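PDB 6MVF: beta-galactosidase/beta-glucuronidase from Faecalibacterium prausnitzii L2-6, which binds flavin mononucleotide and, as a member of glycoside hydrolase family 2, probably cleaves beta-glucuronides or related beta-glycosides. Local coordinates for residues A151-Y156 / A335-S340; G158-V163 / K308-T313. All blocks are in the same frame, centred on the assembly; numbering follows the deposited sequence.

Contact 1: A151-Y156 / A335-S340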
# COMPACT_ATOMS: atom_id res chain seq x y z
N ALA A 151 -39.41 -1.30 18.56
CA ALA A 151 -38.38 -0.28 18.63
C ALA A 151 -38.46 0.64 17.42
O ALA A 151 -39.04 0.30 16.39
CB ALA A 151 -36.98 -0.90 18.74
N ASP A 152 -37.87 1.82 17.58
CA ASP A 152 -37.81 2.83 16.52
C ASP A 152 -36.54 2.66 15.71
O ASP A 152 -35.65 3.52 15.71
CB ASP A 152 -37.90 4.23 17.13
CG ASP A 152 -37.91 5.35 16.09
OD1 ASP A 152 -38.60 5.20 15.06
OD2 ASP A 152 -37.26 6.40 16.30
N PHE A 153 -36.43 1.52 15.04
CA PHE A 153 -35.33 1.27 14.11
C PHE A 153 -35.57 -0.07 13.44
O PHE A 153 -36.18 -0.98 14.02
CB PHE A 153 -33.93 1.30 14.76
CG PHE A 153 -33.61 0.13 15.67
CD1 PHE A 153 -33.98 0.15 17.01
CD2 PHE A 153 -32.90 -0.96 15.20
CE1 PHE A 153 -33.67 -0.91 17.87
CE2 PHE A 153 -32.59 -2.04 16.05
CZ PHE A 153 -32.98 -2.02 17.38
N THR A 154 -35.09 -0.17 12.20
CA THR A 154 -35.30 -1.33 11.36
C THR A 154 -34.48 -2.54 11.83
O THR A 154 -33.31 -2.42 12.20
CB THR A 154 -34.96 -0.96 9.92
OG1 THR A 154 -35.73 0.18 9.54
CG2 THR A 154 -35.24 -2.10 8.96
N PHE A 155 -35.12 -3.72 11.80
CA PHE A 155 -34.47 -4.99 12.12
C PHE A 155 -33.99 -5.61 10.81
O PHE A 155 -34.59 -6.54 10.27
CB PHE A 155 -35.42 -5.95 12.82
CG PHE A 155 -36.12 -5.38 14.01
CD1 PHE A 155 -35.64 -4.25 14.66
CD2 PHE A 155 -37.27 -5.98 14.48
CE1 PHE A 155 -36.31 -3.73 15.75
CE2 PHE A 155 -37.93 -5.47 15.56
CZ PHE A 155 -37.45 -4.34 16.20
N TYR A 156 -32.89 -5.07 10.30
CA TYR A 156 -32.32 -5.57 9.05
C TYR A 156 -32.01 -7.06 9.17
O TYR A 156 -31.30 -7.48 10.08
CB TYR A 156 -31.04 -4.79 8.73
CG TYR A 156 -31.19 -3.30 8.63
CD1 TYR A 156 -31.69 -2.70 7.46
CD2 TYR A 156 -30.81 -2.47 9.68
CE1 TYR A 156 -31.82 -1.32 7.36
CE2 TYR A 156 -30.93 -1.08 9.59
CZ TYR A 156 -31.42 -0.52 8.42
OH TYR A 156 -31.53 0.84 8.33
N ALA A 335 -26.07 2.20 21.13
CA ALA A 335 -27.41 1.65 21.22
C ALA A 335 -27.76 0.93 19.91
O ALA A 335 -27.15 1.17 18.88
CB ALA A 335 -28.40 2.78 21.52
N HIS A 336 -28.74 0.01 19.95
CA HIS A 336 -29.42 -0.51 21.16
C HIS A 336 -29.10 -1.99 21.29
O HIS A 336 -29.95 -2.78 21.66
CB HIS A 336 -30.95 -0.38 21.08
CG HIS A 336 -31.49 1.01 21.29
ND1 HIS A 336 -31.40 1.67 22.50
CD2 HIS A 336 -32.18 1.83 20.47
CE1 HIS A 336 -31.98 2.85 22.40
NE2 HIS A 336 -32.47 2.97 21.17
N TYR A 337 -27.87 -2.36 20.96
CA TYR A 337 -27.53 -3.77 20.75
C TYR A 337 -26.01 -3.85 20.74
O TYR A 337 -25.32 -2.84 20.89
CB TYR A 337 -28.15 -4.29 19.45
CG TYR A 337 -28.12 -3.23 18.38
CD1 TYR A 337 -26.93 -2.93 17.71
CD2 TYR A 337 -29.25 -2.51 18.06
CE1 TYR A 337 -26.88 -1.95 16.73
CE2 TYR A 337 -29.22 -1.51 17.09
CZ TYR A 337 -28.04 -1.23 16.42
OH TYR A 337 -28.00 -0.24 15.45
N GLN A 338 -25.50 -5.06 20.58
CA GLN A 338 -24.07 -5.24 20.44
C GLN A 338 -23.62 -4.76 19.06
O GLN A 338 -24.28 -5.04 18.05
CB GLN A 338 -23.71 -6.71 20.65
CG GLN A 338 -22.30 -7.07 20.34
CD GLN A 338 -21.98 -8.47 20.82
OE1 GLN A 338 -22.57 -8.95 21.78
NE2 GLN A 338 -21.05 -9.12 20.14
N HIS A 339 -22.55 -3.97 19.02
CA HIS A 339 -22.07 -3.47 17.74
C HIS A 339 -20.96 -4.37 17.18
O HIS A 339 -20.66 -5.46 17.69
CB HIS A 339 -21.61 -2.01 17.89
CG HIS A 339 -22.72 -1.01 17.79
ND1 HIS A 339 -22.76 -0.04 16.81
CD2 HIS A 339 -23.83 -0.83 18.54
CE1 HIS A 339 -23.85 0.69 16.97
NE2 HIS A 339 -24.51 0.23 18.01
N SER A 340 -20.37 -3.93 16.07
CA SER A 340 -19.30 -4.69 15.43
C SER A 340 -18.02 -4.65 16.26
O SER A 340 -17.67 -3.62 16.84
CB SER A 340 -19.03 -4.12 14.05
OG SER A 340 -17.80 -4.59 13.54

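Contact 2: G158-V163 / K308-T313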
# COMPACT_ATOMS: atom_id res chain seq x y z
N GLY A 158 -30.50 -10.82 7.98
CA GLY A 158 -29.44 -11.43 7.21
C GLY A 158 -28.09 -11.53 7.89
O GLY A 158 -27.96 -11.37 9.11
N LEU A 159 -27.07 -11.81 7.08
CA LEU A 159 -25.70 -12.03 7.55
C LEU A 159 -24.91 -10.74 7.32
O LEU A 159 -24.10 -10.63 6.40
CB LEU A 159 -25.09 -13.21 6.81
CG LEU A 159 -25.65 -14.59 7.07
CD1 LEU A 159 -24.97 -15.58 6.14
CD2 LEU A 159 -25.43 -14.96 8.53
N TYR A 160 -25.15 -9.75 8.17
CA TYR A 160 -24.72 -8.39 7.84
C TYR A 160 -23.30 -8.08 8.33
O TYR A 160 -22.86 -6.93 8.21
CB TYR A 160 -25.74 -7.38 8.38
CG TYR A 160 -25.84 -7.38 9.87
CD1 TYR A 160 -26.70 -8.25 10.54
CD2 TYR A 160 -25.05 -6.52 10.63
CE1 TYR A 160 -26.77 -8.24 11.94
CE2 TYR A 160 -25.11 -6.50 12.01
CZ TYR A 160 -25.97 -7.35 12.67
OH TYR A 160 -26.00 -7.31 14.05
N ARG A 161 -22.58 -9.08 8.85
CA ARG A 161 -21.19 -8.93 9.28
C ARG A 161 -20.23 -9.92 8.66
O ARG A 161 -19.01 -9.78 8.87
CB ARG A 161 -21.08 -9.05 10.81
CG ARG A 161 -21.71 -7.89 11.58
CD ARG A 161 -21.41 -7.96 13.08
NE ARG A 161 -22.13 -6.89 13.75
CZ ARG A 161 -22.58 -6.92 15.00
NH1 ARG A 161 -22.37 -7.99 15.77
NH2 ARG A 161 -23.26 -5.88 15.47
N GLY A 162 -20.72 -10.93 7.94
CA GLY A 162 -19.88 -11.94 7.32
C GLY A 162 -19.74 -13.17 8.19
O GLY A 162 -20.27 -13.25 9.31
N VAL A 163 -18.99 -14.14 7.66
CA VAL A 163 -18.88 -15.50 8.19
C VAL A 163 -17.44 -15.98 8.01
O VAL A 163 -16.80 -15.67 7.01
CB VAL A 163 -19.89 -16.46 7.48
CG1 VAL A 163 -19.67 -17.90 7.90
CG2 VAL A 163 -21.34 -16.05 7.75
N LYS A 308 -27.22 0.80 2.55
CA LYS A 308 -26.45 -0.40 2.88
C LYS A 308 -27.12 -1.22 3.97
O LYS A 308 -26.57 -2.27 4.34
CB LYS A 308 -25.04 -0.03 3.36
CG LYS A 308 -24.07 0.36 2.33
CD LYS A 308 -22.80 0.74 3.04
CE LYS A 308 -21.69 1.03 2.06
NZ LYS A 308 -20.38 0.59 2.63
N GLY A 309 -28.24 -0.74 4.52
CA GLY A 309 -28.78 -1.36 5.73
C GLY A 309 -27.76 -1.27 6.85
O GLY A 309 -27.07 -0.25 7.01
N ASN A 310 -27.64 -2.36 7.61
CA ASN A 310 -26.59 -2.49 8.62
C ASN A 310 -25.38 -3.29 8.12
O ASN A 310 -24.56 -3.76 8.93
CB ASN A 310 -27.17 -3.12 9.89
CG ASN A 310 -27.82 -4.47 9.62
OD1 ASN A 310 -27.80 -4.96 8.49
ND2 ASN A 310 -28.38 -5.07 10.66
N ALA A 311 -25.24 -3.45 6.80
CA ALA A 311 -24.16 -4.27 6.25
C ALA A 311 -22.96 -3.38 5.91
O ALA A 311 -22.64 -3.06 4.76
CB ALA A 311 -24.67 -5.07 5.05
N LEU A 312 -22.27 -2.98 6.97
CA LEU A 312 -21.20 -1.99 6.91
C LEU A 312 -19.84 -2.67 6.82
O LEU A 312 -19.64 -3.78 7.31
CB LEU A 312 -21.24 -1.06 8.12
CG LEU A 312 -22.08 0.23 8.03
CD1 LEU A 312 -23.55 0.03 7.62
CD2 LEU A 312 -22.02 0.99 9.34
N THR A 313 -18.91 -1.99 6.17
CA THR A 313 -17.54 -2.48 6.14
C THR A 313 -16.75 -1.91 7.31
O THR A 313 -17.20 -1.02 8.04
CB THR A 313 -16.88 -2.11 4.81
OG1 THR A 313 -16.69 -0.69 4.75
CG2 THR A 313 -17.76 -2.55 3.65
O HOH W 1 -21.22 -4.91 9.46

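Contact 1: A151-Y156 / A335-S340
F153 packs against H336 and its neighbour Y337, and the A335-H336 peptide bond is cis, a rare arrangement where no proline is involved. The bond lies just past strand 331-334 of the TIM barrel, in the loop that leads to helix 341-350, while F153 comes from an irregular stretch of the sugar-binding domain. The outer ring atoms of F153, CE1, CZ and CE2, do the touching and meet both partners obliquely. F153 CE2 lies 3.6 Å from Y337 CE2. On the H336 side, F153 CE1 approaches H336 CD2 to 4.1 Å. The rings of F153 and Y337 have centroids 5.4 Å apart and planes at 48°, their side chains running past each other in opposite senses. Rotation about the CA-CB bond of F153 (chi1 71°) directs the ring at the barrel loop. Within that loop, H339 NE2 holds the carbonyl of the cis peptide, donating a nearly straight bond (173°) to A335 O, 2.9 Å away, from above the carbonyl plane. The polar ends of the contacting rings are used within the barrel, Y337 OH by H302 and H336 ND1 by E357. Between F153 and these two rings carbon thus meets carbon, implying cohesion by dispersion and burial, while polar ties to the barrel come from neighbouring residues, D152 to R543 and Y156 OH to D304.

Contact 2: G158-V163 / K308-T313
Y160 carries the amide of N310 flat against its ring, an amide-pi stack between the sugar-binding domain and a type II' beta turn, K308 to A311, of the TIM-barrel domain. G309 occupies the second position of that turn with a positive phi (60°), and the turn is closed by A311 N bonding to K308 O at 3.0 Å. N310, at the third position, has CG between its backbone N and carbonyl carbon (chi1 57°), which lifts the carboxamide off the turn and lays it over the tyrosine. N310 ND2 stands 3.4 Å above the plane of the Y160 ring, over its centre. Amide and ring planes are only 19° apart, so the amide lies nearly parallel to the ring, the side chains themselves crossing at about a right angle. This buried half is the closely packed one. At the far end of the tyrosine, Y160 OH bonds to G115 O, with a weak second bond to Q303 NE2 of the barrel, and lies over one face of the R161 guanidinium, offset toward its rim.

Beside the stack the two backbones come closest, at A311, yet side-chain contact there is thin. A311, partly exposed, contributes little more than Y160 CB to A311 CB at 4.2 Å and a CA-H...O approach of A311 CA to Y160 O, 3.6 Å long. Only past it, at L312 and T313, the N-cap of helix 314-327, do the segments separate, and one water bridges them. It donates to both backbone carbonyls, Y160 O and L312 O, each 2.9 Å from the water oxygen.

Overall arrangement
Both contacts join the same two parts of the chain: the long loop between strands 131-139 and 163-168 of the sugar-binding domain, and loops leading from barrel strands into helices. Contact 2 is nested inside the loop closed by contact 1, with centres 13 Å apart. Contact 1 is the more central and wholly buried, ring carbon against ring carbon, with no polar pair between the segments; contact 2, farther from the chain centre, replaces ring against ring with amide against ring and admits water beside a partly exposed alanine. They also touch directly: Y156 packs on G309 and N310, and R161 probably hydrogen-bonds to Q338 O, making one continuous interdomain seam, away from the flavin pocket.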